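Side-chain contact in rhizobiales Sp. Pch2 (Marine metagenome, PDB 6PB3), which is a Trip13/Pch2-like AAA+ ATPase that probably remodels HORMA domain proteins and so regulates a bacterial cGAS-like enzyme in defence against bacteriophage: residues A[42-47]-A[99-104]. Sequence-based numbering, arbitrary orientation.
Sequences MLAVLV and ARRESI
Ala44 meets the stems of two charged side chains, Arg101 and Glu102, a worked example of long polar residues lending their methylenes to a helix-helix contact while their charged ends find polar partners elsewhere. Van der Waals packing on the methyl dominates. Glu102 CG lies 3.4 Å from Ala44 CB. The chain then bends at chi2 (-66°), which lays the carboxylate against the same methyl, with OE2 at 3.6 Å from Ala44 CB. Arg101 comes to that methyl with its own aliphatic part, CD standing 4.1 Å from Ala44 CB. Its CG is set anti to the backbone N (chi1 -176°), and a turn at chi3 (-50°) carries the guanidinium away from that methyl. Further along, the branch CG2 of Val47 touches the end of Ile104, CD1, at 4.2 Å.

The polar ends are held by residues beyond these two segments. Arg101 NE bonds to the hydroxyl of Ser40, one turn earlier on the helix of Ala44, and so links the two helices; its NH2 forms a salt bridge with Asp97 on Arg101's own helix. Glu102 OE1 accepts from Asn48 ND2, while OE2 makes a weak hydrogen bond with Tyr284 of a neighbouring subunit, whose side chain also packs on Ala44.

Helix 95-102 ends in a Schellman motif, with Ser103 at positive phi, Ile104 N bonded to Ala99 O and Ser103 N weakly to Arg100 O; Ile104 leads into strand 105-111. Val47 and Ile104 both rest on Ala152 of strand 151-157, while Leu43 and Leu46 seat helix 33-47 on strands 76-81 and 197-203 of the AAA+ core sheet.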
HETATM    1  N   MSE A  42      14.479  14.293 -33.171  1.00 55.97           N
HETATM    2  CA  MSE A  42      13.710  13.052 -33.371  1.00 50.25           C
HETATM    3  C   MSE A  42      12.486  13.316 -34.244  1.00 61.88           C
HETATM    4  O   MSE A  42      12.173  12.547 -35.166  1.00 49.64           O
HETATM    5  CB  MSE A  42      13.276  12.442 -32.028  1.00 49.41           C
HETATM    6  CG  MSE A  42      12.598  11.072 -32.139  1.00 54.72           C
HETATM    7 SE   MSE A  42      13.723   9.678 -32.970  0.68 67.00          SE
HETATM    8  CE  MSE A  42      13.020   9.645 -34.693  1.00 69.10           C
ATOM      9  N   LEU A  43      11.797  14.416 -33.934  1.00 52.08           N
ATOM     10  CA  LEU A  43      10.681  14.859 -34.761  1.00 48.21           C
ATOM     11  C   LEU A  43      11.120  15.086 -36.206  1.00 55.25           C
ATOM     12  O   LEU A  43      10.416  14.694 -37.146  1.00 53.16           O
ATOM     13  CB  LEU A  43      10.066  16.132 -34.166  1.00 48.57           C
ATOM     14  CG  LEU A  43       9.179  16.037 -32.909  1.00 55.07           C
ATOM     15  CD1 LEU A  43       9.042  17.400 -32.217  1.00 51.70           C
ATOM     16  CD2 LEU A  43       7.775  15.466 -33.252  1.00 46.87           C
ATOM     17  N   ALA A  44      12.278  15.722 -36.413  1.00 56.07           N
ATOM     18  CA  ALA A  44      12.743  15.940 -37.782  1.00 45.14           C
ATOM     19  C   ALA A  44      12.962  14.609 -38.499  1.00 61.06           C
ATOM     20  O   ALA A  44      12.607  14.447 -39.676  1.00 52.40           O
ATOM     21  CB  ALA A  44      14.032  16.773 -37.774  1.00 48.37           C
ATOM     22  N   VAL A  45      13.549  13.643 -37.796  1.00 51.88           N
ATOM     23  CA  VAL A  45      13.772  12.326 -38.375  1.00 60.44           C
ATOM     24  C   VAL A  45      12.450  11.642 -38.709  1.00 58.96           C
ATOM     25  O   VAL A  45      12.312  11.015 -39.767  1.00 55.44           O
ATOM     26  CB  VAL A  45      14.618  11.491 -37.400  1.00 64.33           C
ATOM     27  CG1 VAL A  45      14.718  10.048 -37.867  1.00 75.26           C
ATOM     28  CG2 VAL A  45      15.991  12.141 -37.236  1.00 53.49           C
ATOM     29  N   LEU A  46      11.457  11.750 -37.820  1.00 51.47           N
ATOM     30  CA  LEU A  46      10.189  11.058 -38.038  1.00 58.78           C
ATOM     31  C   LEU A  46       9.453  11.598 -39.255  1.00 69.56           C
ATOM     32  O   LEU A  46       8.773  10.844 -39.961  1.00 61.05           O
ATOM     33  CB  LEU A  46       9.306  11.173 -36.799  1.00 52.45           C
ATOM     34  CG  LEU A  46       9.768  10.391 -35.575  1.00 48.47           C
ATOM     35  CD1 LEU A  46       8.769  10.569 -34.435  1.00 46.62           C
ATOM     36  CD2 LEU A  46       9.966   8.910 -35.932  1.00 48.44           C
ATOM     37  N   VAL A  47       9.556  12.900 -39.509  1.00 66.70           N
ATOM     38  CA  VAL A  47       8.864  13.468 -40.661  1.00 67.80           C
ATOM     39  C   VAL A  47       9.708  13.411 -41.920  1.00 58.79           C
ATOM     40  O   VAL A  47       9.163  13.342 -43.024  1.00 68.83           O
ATOM     41  CB  VAL A  47       8.428  14.912 -40.377  1.00 78.72           C
ATOM     42  CG1 VAL A  47       7.531  14.945 -39.165  1.00 66.06           C
ATOM     43  CG2 VAL A  47       9.638  15.813 -40.202  1.00 78.42           C
ATOM     44  N   ALA A  99      10.756  23.390 -37.334  1.00 61.64           N
ATOM     45  CA  ALA A  99      10.544  24.162 -38.547  1.00 60.37           C
ATOM     46  C   ALA A  99      11.835  24.819 -38.999  1.00 66.51           C
ATOM     47  O   ALA A  99      12.152  24.834 -40.195  1.00 68.29           O
ATOM     48  CB  ALA A  99       9.465  25.213 -38.307  1.00 61.87           C
ATOM     49  N   ARG A 100      12.600  25.357 -38.048  1.00 65.08           N
ATOM     50  CA  ARG A 100      13.892  25.951 -38.374  1.00 62.85           C
ATOM     51  C   ARG A 100      14.874  24.891 -38.865  1.00 72.01           C
ATOM     52  O   ARG A 100      15.538  25.077 -39.887  1.00 67.98           O
ATOM     53  CB  ARG A 100      14.443  26.679 -37.146  1.00 58.73           C
ATOM     54  CG  ARG A 100      13.888  28.093 -36.960  1.00 81.40           C
ATOM     55  CD  ARG A 100      13.815  28.468 -35.497  1.00 77.14           C
ATOM     56  NE  ARG A 100      15.128  28.537 -34.867  1.00 83.91           N
ATOM     57  CZ  ARG A 100      15.612  29.639 -34.308  1.00110.71           C
ATOM     58  NH1 ARG A 100      14.882  30.746 -34.309  1.00116.80           N
ATOM     59  NH2 ARG A 100      16.811  29.640 -33.744  1.00117.75           N
ATOM     60  N   ARG A 101      14.947  23.757 -38.159  1.00 70.57           N
ATOM     61  CA  ARG A 101      15.939  22.723 -38.457  1.00 70.53           C
ATOM     62  C   ARG A 101      15.728  22.116 -39.841  1.00 61.12           C
ATOM     63  O   ARG A 101      16.691  21.897 -40.582  1.00 66.08           O
ATOM     64  CB  ARG A 101      15.878  21.642 -37.372  1.00 75.49           C
ATOM     65  CG  ARG A 101      16.906  20.527 -37.474  1.00 86.11           C
ATOM     66  CD  ARG A 101      16.761  19.536 -36.316  1.00 78.28           C
ATOM     67  NE  ARG A 101      16.705  20.187 -35.000  1.00 64.40           N
ATOM     68  CZ  ARG A 101      17.781  20.525 -34.289  1.00 62.53           C
ATOM     69  NH1 ARG A 101      19.010  20.310 -34.768  1.00 62.37           N
ATOM     70  NH2 ARG A 101      17.637  21.117 -33.111  1.00 57.81           N
ATOM     71  N   GLU A 102      14.479  21.832 -40.212  1.00 57.16           N
ATOM     72  CA  GLU A 102      14.196  21.195 -41.494  1.00 60.35           C
ATOM     73  C   GLU A 102      13.709  22.170 -42.557  1.00 68.44           C
ATOM     74  O   GLU A 102      13.455  21.752 -43.694  1.00 63.31           O
ATOM     75  CB  GLU A 102      13.159  20.077 -41.308  1.00 71.32           C
ATOM     76  CG  GLU A 102      13.653  18.909 -40.455  1.00 73.33           C
ATOM     77  CD  GLU A 102      14.787  18.118 -41.109  1.00 78.12           C
ATOM     78  OE1 GLU A 102      14.571  17.559 -42.208  1.00 84.03           O
ATOM     79  OE2 GLU A 102      15.891  18.055 -40.520  1.00 62.69           O
ATOM     80  N   SER A 103      13.567  23.453 -42.221  1.00 59.66           N
ATOM     81  CA  SER A 103      13.019  24.453 -43.146  1.00 58.13           C
ATOM     82  C   SER A 103      11.676  23.999 -43.725  1.00 62.44           C
ATOM     83  O   SER A 103      11.470  23.968 -44.944  1.00 68.25           O
ATOM     84  CB  SER A 103      14.023  24.783 -44.256  1.00 63.74           C
ATOM     85  OG  SER A 103      15.123  25.506 -43.729  1.00 83.99           O
ATOM     86  N   ILE A 104      10.754  23.624 -42.829  1.00 63.72           N
ATOM     87  CA  ILE A 104       9.393  23.271 -43.212  1.00 75.98           C
ATOM     88  C   ILE A 104       8.395  24.041 -42.359  1.00 66.63           C
ATOM     89  O   ILE A 104       8.694  24.491 -41.251  1.00 63.92           O
ATOM     90  CB  ILE A 104       9.104  21.760 -43.083  1.00 70.12           C
ATOM     91  CG1 ILE A 104       9.471  21.284 -41.689  1.00 65.71           C
ATOM     92  CG2 ILE A 104       9.854  20.969 -44.157  1.00 73.29           C
ATOM     93  CD1 ILE A 104       9.231  19.821 -41.479  1.00 76.60           C
TER